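Side-chain contact in microtubule-associated serine/threonine-protein kinase 4 (Homo sapiens, PDB 2W7R), which probably phosphorylates proteins on serine or threonine and carries a PDZ domain, a fold that generally binds the C-terminal tails of partner proteins: residues A[16-21]-A[75-80]. Numbering follows the deposited sequence.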
ATOM      1  N   PHE A  16      -1.001  15.335   6.649  1.00 30.04           N
ATOM      2  CA  PHE A  16      -1.122  13.905   6.369  1.00 26.75           C
ATOM      3  C   PHE A  16      -1.176  13.024   7.616  1.00 27.00           C
ATOM      4  O   PHE A  16      -0.913  13.480   8.729  1.00 27.45           O
ATOM      5  CB  PHE A  16      -0.029  13.432   5.394  1.00 31.99           C
ATOM      6  CG  PHE A  16       1.372  13.441   5.966  1.00 26.98           C
ATOM      7  CD1 PHE A  16       1.960  12.268   6.413  1.00 25.80           C
ATOM      8  CD2 PHE A  16       2.109  14.612   6.018  1.00 28.05           C
ATOM      9  CE1 PHE A  16       3.248  12.268   6.920  1.00 26.94           C
ATOM     10  CE2 PHE A  16       3.397  14.618   6.525  1.00 28.99           C
ATOM     11  CZ  PHE A  16       3.966  13.448   6.975  1.00 26.29           C
ATOM     12  N   THR A  17      -1.544  11.764   7.418  1.00 22.78           N
ATOM     13  CA  THR A  17      -1.541  10.785   8.504  1.00 21.50           C
ATOM     14  C   THR A  17      -0.726   9.574   8.100  1.00 22.44           C
ATOM     15  O   THR A  17      -0.629   9.242   6.913  1.00 23.95           O
ATOM     16  CB  THR A  17      -2.959  10.311   8.865  1.00 27.12           C
ATOM     17  OG1 THR A  17      -3.569   9.698   7.721  1.00 34.96           O
ATOM     18  CG2 THR A  17      -3.814  11.487   9.312  1.00 25.99           C
ATOM     19  N   ILE A  18      -0.139   8.919   9.093  1.00 22.14           N
ATOM     20  CA  ILE A  18       0.659   7.725   8.845  1.00 19.87           C
ATOM     21  C   ILE A  18       0.100   6.554   9.626  1.00 26.52           C
ATOM     22  O   ILE A  18      -0.520   6.737  10.680  1.00 23.94           O
ATOM     23  CB  ILE A  18       2.139   7.928   9.241  1.00 21.20           C
ATOM     24  CG1 ILE A  18       2.280   8.062  10.756  1.00 21.48           C
ATOM     25  CG2 ILE A  18       2.735   9.134   8.512  1.00 24.42           C
ATOM     26  CD1 ILE A  18       3.731   8.010  11.233  1.00 30.43           C
ATOM     27  N   ARG A  19       0.312   5.351   9.108  1.00 16.19           N
ATOM     28  CA  ARG A  19      -0.062   4.148   9.828  1.00 16.20           C
ATOM     29  C   ARG A  19       1.040   3.108   9.786  1.00 17.56           C
ATOM     30  O   ARG A  19       1.767   2.990   8.793  1.00 20.43           O
ATOM     31  CB  ARG A  19      -1.347   3.544   9.262  1.00 16.21           C
ATOM     32  CG  ARG A  19      -2.597   4.294   9.669  1.00 17.24           C
ATOM     33  CD  ARG A  19      -3.848   3.622   9.144  1.00 17.55           C
ATOM     34  NE  ARG A  19      -5.054   4.302   9.623  1.00 17.43           N
ATOM     35  CZ  ARG A  19      -6.294   3.901   9.356  1.00 25.77           C
ATOM     36  NH1 ARG A  19      -6.512   2.822   8.610  1.00 24.36           N
ATOM     37  NH2 ARG A  19      -7.324   4.584   9.837  1.00 31.27           N
ATOM     38  N   ALA A  20       1.154   2.353  10.873  1.00 18.02           N
ATOM     39  CA  ALA A  20       2.059   1.208  10.926  1.00 16.27           C
ATOM     40  C   ALA A  20       1.390   0.062  10.181  1.00 17.96           C
ATOM     41  O   ALA A  20       0.175  -0.131  10.296  1.00 17.86           O
ATOM     42  CB  ALA A  20       2.318   0.809  12.363  1.00 20.55           C
ATOM     43  N   ILE A  21       2.167  -0.682   9.408  1.00 15.33           N
ATOM     44  CA  ILE A  21       1.638  -1.834   8.680  1.00 13.86           C
ATOM     45  C   ILE A  21       2.499  -3.056   8.876  1.00 14.12           C
ATOM     46  O   ILE A  21       3.684  -2.951   9.240  1.00 16.86           O
ATOM     47  CB  ILE A  21       1.494  -1.558   7.157  1.00 13.21           C
ATOM     48  CG1 ILE A  21       2.859  -1.454   6.464  1.00 17.19           C
ATOM     49  CG2 ILE A  21       0.654  -0.297   6.928  1.00 15.99           C
ATOM     50  CD1 ILE A  21       2.730  -1.333   4.953  1.00 17.86           C
ATOM     51  N   GLU A  75       6.477  11.357  16.688  1.00 30.58           N
ATOM     52  CA  GLU A  75       7.289  12.304  17.445  1.00 34.21           C
ATOM     53  C   GLU A  75       8.343  12.989  16.569  1.00 39.02           C
ATOM     54  O   GLU A  75       8.610  14.179  16.735  1.00 40.89           O
ATOM     55  CB  GLU A  75       7.950  11.605  18.637  1.00 40.05           C
ATOM     56  CG  GLU A  75       8.532  12.555  19.671  1.00 55.21           C
ATOM     57  CD  GLU A  75       7.468  13.406  20.342  1.00 70.16           C
ATOM     58  OE1 GLU A  75       6.269  13.061  20.242  1.00 70.57           O
ATOM     59  OE2 GLU A  75       7.832  14.421  20.972  1.00 77.76           O
ATOM     60  N   LEU A  76       8.942  12.241  15.643  1.00 34.22           N
ATOM     61  CA  LEU A  76       9.895  12.829  14.701  1.00 29.97           C
ATOM     62  C   LEU A  76       9.232  13.911  13.851  1.00 33.15           C
ATOM     63  O   LEU A  76       9.809  14.971  13.619  1.00 32.87           O
ATOM     64  CB  LEU A  76      10.510  11.764  13.786  1.00 32.06           C
ATOM     65  CG  LEU A  76      11.419  10.712  14.419  1.00 31.51           C
ATOM     66  CD1 LEU A  76      11.990   9.789  13.352  1.00 30.24           C
ATOM     67  CD2 LEU A  76      12.534  11.377  15.210  1.00 40.49           C
ATOM     68  N   LEU A  77       8.020  13.636  13.382  1.00 28.85           N
ATOM     69  CA  LEU A  77       7.299  14.586  12.539  1.00 29.78           C
ATOM     70  C   LEU A  77       6.871  15.812  13.338  1.00 35.20           C
ATOM     71  O   LEU A  77       6.859  16.929  12.820  1.00 37.15           O
ATOM     72  CB  LEU A  77       6.091  13.908  11.882  1.00 33.18           C
ATOM     73  CG  LEU A  77       6.462  12.827  10.855  1.00 34.01           C
ATOM     74  CD1 LEU A  77       5.302  11.895  10.552  1.00 30.09           C
ATOM     75  CD2 LEU A  77       6.994  13.457   9.572  1.00 32.83           C
ATOM     76  N   LEU A  78       6.536  15.606  14.608  1.00 37.22           N
ATOM     77  CA  LEU A  78       6.075  16.700  15.458  1.00 47.84           C
ATOM     78  C   LEU A  78       7.187  17.676  15.841  1.00 55.94           C
ATOM     79  O   LEU A  78       6.966  18.886  15.889  1.00 55.31           O
ATOM     80  CB  LEU A  78       5.399  16.158  16.718  1.00 48.95           C
ATOM     81  CG  LEU A  78       4.058  15.455  16.512  1.00 39.40           C
ATOM     82  CD1 LEU A  78       3.533  14.922  17.833  1.00 40.89           C
ATOM     83  CD2 LEU A  78       3.051  16.393  15.866  1.00 48.84           C
ATOM     84  N   LYS A  79       8.378  17.153  16.117  1.00 53.80           N
ATOM     85  CA  LYS A  79       9.491  18.002  16.532  1.00 55.48           C
ATOM     86  C   LYS A  79      10.132  18.715  15.347  1.00 54.77           C
ATOM     87  O   LYS A  79      11.010  19.561  15.523  1.00 53.33           O
ATOM     88  CB  LYS A  79      10.549  17.192  17.285  1.00 57.61           C
ATOM     89  CG  LYS A  79      11.448  16.337  16.398  1.00 61.42           C
ATOM     90  CD  LYS A  79      12.823  16.165  17.038  1.00 69.87           C
ATOM     91  CE  LYS A  79      13.448  14.815  16.711  1.00 72.92           C
ATOM     92  NZ  LYS A  79      13.691  14.621  15.256  1.00 77.98           N
ATOM     93  N   SER A  80       9.691  18.373  14.140  1.00 44.29           N
ATOM     94  CA  SER A  80      10.276  18.938  12.931  1.00 44.58           C
ATOM     95  C   SER A  80       9.962  20.426  12.782  1.00 45.61           C
ATOM     96  O   SER A  80      10.786  21.193  12.287  1.00 51.59           O
ATOM     97  CB  SER A  80       9.823  18.167  11.691  1.00 43.22           C
ATOM     98  OG  SER A  80      10.564  18.566  10.551  1.00 41.86           O
TER
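Leu77 of helix 70-78 packs against Phe16 and Ile18 of strand 16-24. In the PDZ fold, this helix and strand form the two walls of the peptide groove. Their position is consistent with the hydrophobic pocket where PDZ domains usually take the last side chain of a ligand. The backbones stay well apart, with the CA atoms of Ile18 and Leu77 10.2 Å from each other. No hydrogen bond joins the segments, and apolar side chains make the whole contact.

Leu77 points at the strand. Both methyls of Leu77 touch the Phe16 ring, and CD1 also reaches Ile18. Leu77 CD2 lies at the edge of the Phe16 ring, near the ring plane, 4.0 Å from Phe16 CZ. The Phe16 and Leu77 side chains cross at about a right angle. Phe16 CG sits between its own backbone N and carbonyl carbon (chi1 69°), and the far end of the ring comes nearer the helix than its CB does. Ile18 CD1 lies anti to CA (chi2 169°), which extends this branch toward the helix. Leu51 also packs on Phe16, and Ile60 of strand 56-60 on Leu77. Leu77 CD1 bridges both partners, 4.1 Å from Phe16 CZ and 4.2 Å from Ile18 CD1.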